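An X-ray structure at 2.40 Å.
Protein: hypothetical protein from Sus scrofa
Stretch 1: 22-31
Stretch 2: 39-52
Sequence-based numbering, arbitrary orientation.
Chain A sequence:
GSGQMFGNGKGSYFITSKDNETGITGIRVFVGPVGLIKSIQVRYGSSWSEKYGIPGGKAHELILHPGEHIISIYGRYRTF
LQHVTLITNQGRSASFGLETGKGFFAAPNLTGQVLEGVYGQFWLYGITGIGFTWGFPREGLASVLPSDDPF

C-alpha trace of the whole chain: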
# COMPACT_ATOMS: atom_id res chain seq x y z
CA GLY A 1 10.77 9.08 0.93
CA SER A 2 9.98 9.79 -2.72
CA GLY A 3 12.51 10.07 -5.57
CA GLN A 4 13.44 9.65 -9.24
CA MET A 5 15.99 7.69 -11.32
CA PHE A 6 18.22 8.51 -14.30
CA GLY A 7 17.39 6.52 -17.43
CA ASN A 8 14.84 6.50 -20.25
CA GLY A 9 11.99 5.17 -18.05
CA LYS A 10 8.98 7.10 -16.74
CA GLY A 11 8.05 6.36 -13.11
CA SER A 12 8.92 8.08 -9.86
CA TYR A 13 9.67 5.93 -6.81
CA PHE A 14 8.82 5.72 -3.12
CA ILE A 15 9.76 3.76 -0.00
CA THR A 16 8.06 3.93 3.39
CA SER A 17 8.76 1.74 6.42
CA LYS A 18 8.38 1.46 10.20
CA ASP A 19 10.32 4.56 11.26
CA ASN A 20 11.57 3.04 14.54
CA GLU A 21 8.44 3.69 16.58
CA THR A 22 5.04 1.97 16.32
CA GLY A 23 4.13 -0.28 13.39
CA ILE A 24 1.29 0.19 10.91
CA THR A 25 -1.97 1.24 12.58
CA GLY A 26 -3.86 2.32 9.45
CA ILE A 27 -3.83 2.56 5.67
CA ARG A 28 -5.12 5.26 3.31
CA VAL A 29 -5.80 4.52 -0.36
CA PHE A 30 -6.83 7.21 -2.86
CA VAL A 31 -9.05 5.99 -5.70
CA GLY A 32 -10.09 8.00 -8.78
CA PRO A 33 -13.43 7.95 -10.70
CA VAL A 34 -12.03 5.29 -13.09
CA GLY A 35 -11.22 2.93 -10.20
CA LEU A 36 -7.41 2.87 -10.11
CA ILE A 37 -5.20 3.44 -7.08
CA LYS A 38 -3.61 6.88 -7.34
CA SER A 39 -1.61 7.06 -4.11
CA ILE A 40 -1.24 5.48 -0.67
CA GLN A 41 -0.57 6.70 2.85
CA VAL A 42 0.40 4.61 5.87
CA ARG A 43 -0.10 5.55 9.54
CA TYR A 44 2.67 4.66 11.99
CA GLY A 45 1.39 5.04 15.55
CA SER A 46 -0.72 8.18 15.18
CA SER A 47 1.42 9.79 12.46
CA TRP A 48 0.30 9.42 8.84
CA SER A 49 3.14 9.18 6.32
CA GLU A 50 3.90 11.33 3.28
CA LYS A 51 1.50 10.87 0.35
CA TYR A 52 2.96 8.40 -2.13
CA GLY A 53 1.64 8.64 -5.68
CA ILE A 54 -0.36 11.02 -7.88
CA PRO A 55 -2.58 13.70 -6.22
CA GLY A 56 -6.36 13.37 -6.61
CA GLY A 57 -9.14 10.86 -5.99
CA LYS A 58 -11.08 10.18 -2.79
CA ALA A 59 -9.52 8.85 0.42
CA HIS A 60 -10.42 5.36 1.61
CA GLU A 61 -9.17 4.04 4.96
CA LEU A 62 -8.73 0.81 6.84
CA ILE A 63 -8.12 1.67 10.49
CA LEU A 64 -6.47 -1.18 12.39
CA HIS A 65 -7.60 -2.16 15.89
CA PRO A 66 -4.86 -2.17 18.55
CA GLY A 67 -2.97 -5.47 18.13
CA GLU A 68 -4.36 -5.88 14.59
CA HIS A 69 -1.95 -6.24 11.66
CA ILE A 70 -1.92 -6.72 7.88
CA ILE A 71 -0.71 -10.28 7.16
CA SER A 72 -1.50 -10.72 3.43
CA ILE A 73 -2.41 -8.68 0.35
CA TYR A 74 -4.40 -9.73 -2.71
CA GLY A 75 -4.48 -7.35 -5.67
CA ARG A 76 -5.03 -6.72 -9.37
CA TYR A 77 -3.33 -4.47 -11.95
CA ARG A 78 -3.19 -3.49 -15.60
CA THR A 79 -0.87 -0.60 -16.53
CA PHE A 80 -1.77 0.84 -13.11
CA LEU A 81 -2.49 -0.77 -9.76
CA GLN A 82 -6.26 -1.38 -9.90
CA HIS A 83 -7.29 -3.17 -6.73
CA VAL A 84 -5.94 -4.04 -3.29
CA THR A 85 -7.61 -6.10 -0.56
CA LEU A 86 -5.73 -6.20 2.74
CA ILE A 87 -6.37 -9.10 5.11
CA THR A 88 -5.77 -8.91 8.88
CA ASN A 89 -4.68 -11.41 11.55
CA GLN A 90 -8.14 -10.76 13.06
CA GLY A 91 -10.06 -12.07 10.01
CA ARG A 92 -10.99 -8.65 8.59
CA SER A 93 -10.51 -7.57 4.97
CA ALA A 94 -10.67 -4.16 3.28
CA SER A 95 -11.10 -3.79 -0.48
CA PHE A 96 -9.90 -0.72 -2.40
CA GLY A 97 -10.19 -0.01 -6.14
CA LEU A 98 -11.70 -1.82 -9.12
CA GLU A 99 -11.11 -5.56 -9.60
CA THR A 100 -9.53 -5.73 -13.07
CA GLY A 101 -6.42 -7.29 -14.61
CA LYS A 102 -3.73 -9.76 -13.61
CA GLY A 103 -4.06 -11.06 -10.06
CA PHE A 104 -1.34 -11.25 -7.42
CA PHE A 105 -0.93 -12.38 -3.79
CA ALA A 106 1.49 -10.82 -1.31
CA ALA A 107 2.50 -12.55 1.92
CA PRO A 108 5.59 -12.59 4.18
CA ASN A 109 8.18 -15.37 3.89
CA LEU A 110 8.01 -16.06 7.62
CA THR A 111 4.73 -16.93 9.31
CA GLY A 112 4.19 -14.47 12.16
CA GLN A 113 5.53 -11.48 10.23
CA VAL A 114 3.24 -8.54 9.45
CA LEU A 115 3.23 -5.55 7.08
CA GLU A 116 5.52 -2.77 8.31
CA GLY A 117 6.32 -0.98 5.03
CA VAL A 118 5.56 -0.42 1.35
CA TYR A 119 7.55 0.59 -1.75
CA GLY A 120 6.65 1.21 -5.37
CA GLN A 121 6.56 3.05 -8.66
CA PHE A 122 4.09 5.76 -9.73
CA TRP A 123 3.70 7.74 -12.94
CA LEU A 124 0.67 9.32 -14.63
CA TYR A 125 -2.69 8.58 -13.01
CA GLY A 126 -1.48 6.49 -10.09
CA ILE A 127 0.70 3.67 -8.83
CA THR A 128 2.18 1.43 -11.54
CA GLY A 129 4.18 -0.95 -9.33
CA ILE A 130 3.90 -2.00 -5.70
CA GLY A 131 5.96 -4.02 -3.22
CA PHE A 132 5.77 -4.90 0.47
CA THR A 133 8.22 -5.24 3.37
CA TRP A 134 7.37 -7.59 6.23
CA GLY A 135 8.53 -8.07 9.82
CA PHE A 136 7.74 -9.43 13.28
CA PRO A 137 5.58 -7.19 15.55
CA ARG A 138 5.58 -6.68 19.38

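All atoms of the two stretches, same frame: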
# COMPACT_ATOMS: atom_id res chain seq x y z
N THR A 22 6.14 2.92 16.44
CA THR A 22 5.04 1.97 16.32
C THR A 22 4.87 1.52 14.87
O THR A 22 5.14 2.28 13.93
CB THR A 22 3.73 2.58 16.86
OG1 THR A 22 3.99 3.27 18.10
CG2 THR A 22 2.66 1.50 17.10
N GLY A 23 4.42 0.28 14.70
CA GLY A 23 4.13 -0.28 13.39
C GLY A 23 2.86 0.28 12.80
O GLY A 23 2.26 1.20 13.37
N ILE A 24 2.45 -0.28 11.67
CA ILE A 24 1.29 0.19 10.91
C ILE A 24 -0.00 0.06 11.72
O ILE A 24 -0.33 -1.02 12.22
CB ILE A 24 1.17 -0.55 9.55
CG1 ILE A 24 2.43 -0.34 8.71
CG2 ILE A 24 -0.11 -0.11 8.80
CD1 ILE A 24 2.42 -1.00 7.34
N THR A 25 -0.72 1.17 11.84
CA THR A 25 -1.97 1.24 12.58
C THR A 25 -3.15 1.59 11.67
O THR A 25 -4.31 1.55 12.09
CB THR A 25 -1.89 2.28 13.73
OG1 THR A 25 -1.52 3.56 13.19
CG2 THR A 25 -0.86 1.86 14.77
N GLY A 26 -2.84 1.93 10.43
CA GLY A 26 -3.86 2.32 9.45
C GLY A 26 -3.30 2.45 8.05
O GLY A 26 -2.09 2.52 7.85
N ILE A 27 -4.21 2.48 7.08
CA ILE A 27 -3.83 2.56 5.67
C ILE A 27 -4.83 3.43 4.90
O ILE A 27 -6.04 3.29 5.06
CB ILE A 27 -3.71 1.13 5.05
CG1 ILE A 27 -2.56 1.04 4.03
CG2 ILE A 27 -5.06 0.65 4.51
CD1 ILE A 27 -2.81 1.69 2.67
N ARG A 28 -4.30 4.34 4.10
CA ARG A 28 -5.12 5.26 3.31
C ARG A 28 -4.85 5.07 1.82
O ARG A 28 -3.73 5.25 1.36
CB ARG A 28 -4.85 6.71 3.74
CG ARG A 28 -5.89 7.71 3.29
CD ARG A 28 -5.56 9.10 3.82
NE ARG A 28 -5.98 9.28 5.21
CZ ARG A 28 -5.59 10.27 6.00
NH1 ARG A 28 -4.74 11.19 5.56
NH2 ARG A 28 -6.04 10.34 7.24
N VAL A 29 -5.90 4.71 1.09
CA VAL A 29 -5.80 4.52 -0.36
C VAL A 29 -6.69 5.53 -1.09
O VAL A 29 -7.88 5.66 -0.78
CB VAL A 29 -6.17 3.07 -0.77
CG1 VAL A 29 -6.21 2.92 -2.28
CG2 VAL A 29 -5.18 2.08 -0.18
N PHE A 30 -6.10 6.24 -2.05
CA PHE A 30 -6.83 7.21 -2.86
C PHE A 30 -7.21 6.62 -4.21
O PHE A 30 -6.34 6.19 -4.98
CB PHE A 30 -6.00 8.48 -3.03
CG PHE A 30 -5.88 9.31 -1.78
CD1 PHE A 30 -6.65 10.46 -1.63
CD2 PHE A 30 -5.01 8.95 -0.76
CE1 PHE A 30 -6.55 11.24 -0.47
CE2 PHE A 30 -4.89 9.71 0.39
CZ PHE A 30 -5.67 10.86 0.54
N VAL A 31 -8.51 6.57 -4.47
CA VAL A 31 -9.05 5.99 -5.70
C VAL A 31 -9.74 7.07 -6.54
O VAL A 31 -10.49 7.90 -6.01
CB VAL A 31 -10.02 4.82 -5.39
CG1 VAL A 31 -10.67 4.28 -6.66
CG2 VAL A 31 -9.29 3.69 -4.66
N SER A 39 -2.64 6.88 -5.13
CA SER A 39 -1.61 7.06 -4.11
C SER A 39 -1.97 6.29 -2.84
O SER A 39 -3.13 5.92 -2.64
CB SER A 39 -1.45 8.55 -3.78
OG SER A 39 -2.66 9.12 -3.33
N ILE A 40 -0.97 6.01 -2.01
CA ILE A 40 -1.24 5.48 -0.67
C ILE A 40 -0.61 6.31 0.44
O ILE A 40 0.26 7.15 0.21
CB ILE A 40 -0.87 3.96 -0.49
CG1 ILE A 40 0.65 3.75 -0.32
CG2 ILE A 40 -1.52 3.08 -1.57
CD1 ILE A 40 1.39 3.36 -1.58
N GLN A 41 -1.09 6.07 1.65
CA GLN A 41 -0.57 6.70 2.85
C GLN A 41 -0.69 5.68 3.98
O GLN A 41 -1.70 4.99 4.10
CB GLN A 41 -1.36 7.97 3.16
CG GLN A 41 -0.55 9.04 3.87
CD GLN A 41 -1.24 10.40 3.89
OE1 GLN A 41 -2.27 10.61 3.25
NE2 GLN A 41 -0.66 11.34 4.62
N VAL A 42 0.36 5.58 4.78
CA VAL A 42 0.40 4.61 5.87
C VAL A 42 0.57 5.34 7.21
O VAL A 42 1.38 6.26 7.32
CB VAL A 42 1.50 3.53 5.62
CG1 VAL A 42 2.80 4.16 5.16
CG2 VAL A 42 1.73 2.65 6.85
N ARG A 43 -0.21 4.95 8.21
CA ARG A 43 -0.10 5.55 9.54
C ARG A 43 0.74 4.70 10.48
O ARG A 43 0.44 3.53 10.71
CB ARG A 43 -1.47 5.81 10.15
CG ARG A 43 -1.45 6.74 11.36
CD ARG A 43 -2.83 6.93 11.95
NE ARG A 43 -3.41 5.67 12.40
CZ ARG A 43 -4.53 5.56 13.11
NH1 ARG A 43 -5.21 6.64 13.47
NH2 ARG A 43 -4.96 4.35 13.48
N TYR A 44 1.81 5.30 11.01
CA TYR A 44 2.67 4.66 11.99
C TYR A 44 2.40 5.31 13.35
O TYR A 44 2.66 6.50 13.54
CB TYR A 44 4.15 4.83 11.62
CG TYR A 44 4.53 4.29 10.25
CD1 TYR A 44 4.75 2.93 10.05
CD2 TYR A 44 4.70 5.15 9.17
CE1 TYR A 44 5.10 2.43 8.80
CE2 TYR A 44 5.06 4.67 7.92
CZ TYR A 44 5.26 3.31 7.74
OH TYR A 44 5.62 2.82 6.50
N GLY A 45 1.88 4.52 14.28
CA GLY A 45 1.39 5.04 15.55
C GLY A 45 0.17 5.91 15.32
O GLY A 45 -0.90 5.40 14.98
N SER A 46 0.34 7.22 15.49
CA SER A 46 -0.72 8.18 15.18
C SER A 46 -0.33 9.11 14.03
O SER A 46 -1.14 9.93 13.59
CB SER A 46 -1.09 8.99 16.43
OG SER A 46 0.06 9.56 17.03
N SER A 47 0.90 8.96 13.54
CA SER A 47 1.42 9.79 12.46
C SER A 47 1.28 9.16 11.07
O SER A 47 1.92 8.14 10.76
CB SER A 47 2.89 10.15 12.72
OG SER A 47 3.01 11.02 13.83
N TRP A 48 0.43 9.78 10.25
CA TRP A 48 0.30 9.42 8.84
C TRP A 48 1.56 9.79 8.09
O TRP A 48 2.18 10.83 8.36
CB TRP A 48 -0.91 10.12 8.21
CG TRP A 48 -2.23 9.51 8.57
CD1 TRP A 48 -3.14 9.98 9.47
CD2 TRP A 48 -2.80 8.32 8.01
NE1 TRP A 48 -4.24 9.16 9.52
CE2 TRP A 48 -4.06 8.13 8.63
CE3 TRP A 48 -2.38 7.39 7.05
CZ2 TRP A 48 -4.89 7.04 8.33
CZ3 TRP A 48 -3.20 6.31 6.75
CH2 TRP A 48 -4.45 6.15 7.39
N SER A 49 1.95 8.95 7.13
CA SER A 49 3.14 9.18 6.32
C SER A 49 2.93 10.27 5.26
O SER A 49 1.84 10.84 5.15
CB SER A 49 3.58 7.88 5.65
OG SER A 49 2.65 7.47 4.66
N GLU A 50 3.98 10.54 4.50
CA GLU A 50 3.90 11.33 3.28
C GLU A 50 2.99 10.62 2.27
O GLU A 50 2.89 9.39 2.27
CB GLU A 50 5.31 11.50 2.71
CG GLU A 50 5.41 12.36 1.45
CD GLU A 50 6.77 12.23 0.77
OE1 GLU A 50 6.83 12.40 -0.47
OE2 GLU A 50 7.77 11.96 1.47
N LYS A 51 2.32 11.41 1.43
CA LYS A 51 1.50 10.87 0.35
C LYS A 51 2.40 10.30 -0.74
O LYS A 51 3.30 10.99 -1.24
CB LYS A 51 0.62 11.97 -0.25
CG LYS A 51 -0.38 11.49 -1.30
CD LYS A 51 -1.79 11.40 -0.75
CE LYS A 51 -2.43 12.78 -0.60
NZ LYS A 51 -2.51 13.51 -1.89
N TYR A 52 2.16 9.05 -1.11
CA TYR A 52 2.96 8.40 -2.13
C TYR A 52 2.16 8.03 -3.37
O TYR A 52 1.46 7.02 -3.40
CB TYR A 52 3.70 7.18 -1.56
CG TYR A 52 4.73 7.56 -0.52
CD1 TYR A 52 5.81 8.39 -0.85
CD2 TYR A 52 4.63 7.11 0.80
CE1 TYR A 52 6.75 8.74 0.10
CE2 TYR A 52 5.57 7.46 1.75
CZ TYR A 52 6.63 8.27 1.39
OH TYR A 52 7.58 8.63 2.32

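Two antiparallel strands, 24-31 and 39-44, lie 4.7 Å apart at closest approach, and alternation sorts their side chains into a greasy face and a polar, aromatic one. The backbone provides the frame: Arg-28 N donates to Gln-41 O (2.7 Å), Gln-41 N returns to Arg-28 O (2.8 Å), and Thr-25 N reaches Arg-43 O (2.9 Å).

On the apolar face, Ile-24, Ile-27 and Val-29 pack with Ile-40, Val-42 and Tyr-44. Ile-24 CG1 lies 3.6 Å from Val-42 CG2 and 3.8 Å from Tyr-44 CE1, so one methylene touches both neighbours. Farther along, Val-29 CG2 meets Ile-40 CG2 at 4.0 Å.

On the other face, two long side chains lie over flat ones. Gly-26 leaves the key hollow: an ideal CB there would sit 3.4 Å from Arg-43 NE and 3.5 Å from Trp-48 CH2. With no side chain in the way, the indole closes on the backbone, Trp-48 CH2 coming within 3.7 Å of Ile-27 N. Arg-28 then covers the indole, its CZ 3.9 Å from the centroid of the five-membered ring and 15° off the normal, a cation-pi contact over the face of the ring. Lys-51 covers Phe-30 too: its CD packs off-centre, 4.2 Å from the Phe-30 ring centroid, while NZ stands over the face at 4.9 Å from that centroid.

Near the turn, Thr-25 works as a polar peg. Its OG1 donates to Gly-45 O (2.6 Å) and accepts from Arg-43 NE (2.9 Å), while Arg-43 NH2 reaches Thr-25 O (3.2 Å). Gly-45 has the positive phi that by itself favours glycine; Thr-22 CB lies 3.6 Å from Gly-45 CA. One polar atom is left unpaid: Ser-39 OG, buried 3.4 Å from Phe-30 CB, has no hydrogen-bonding partner.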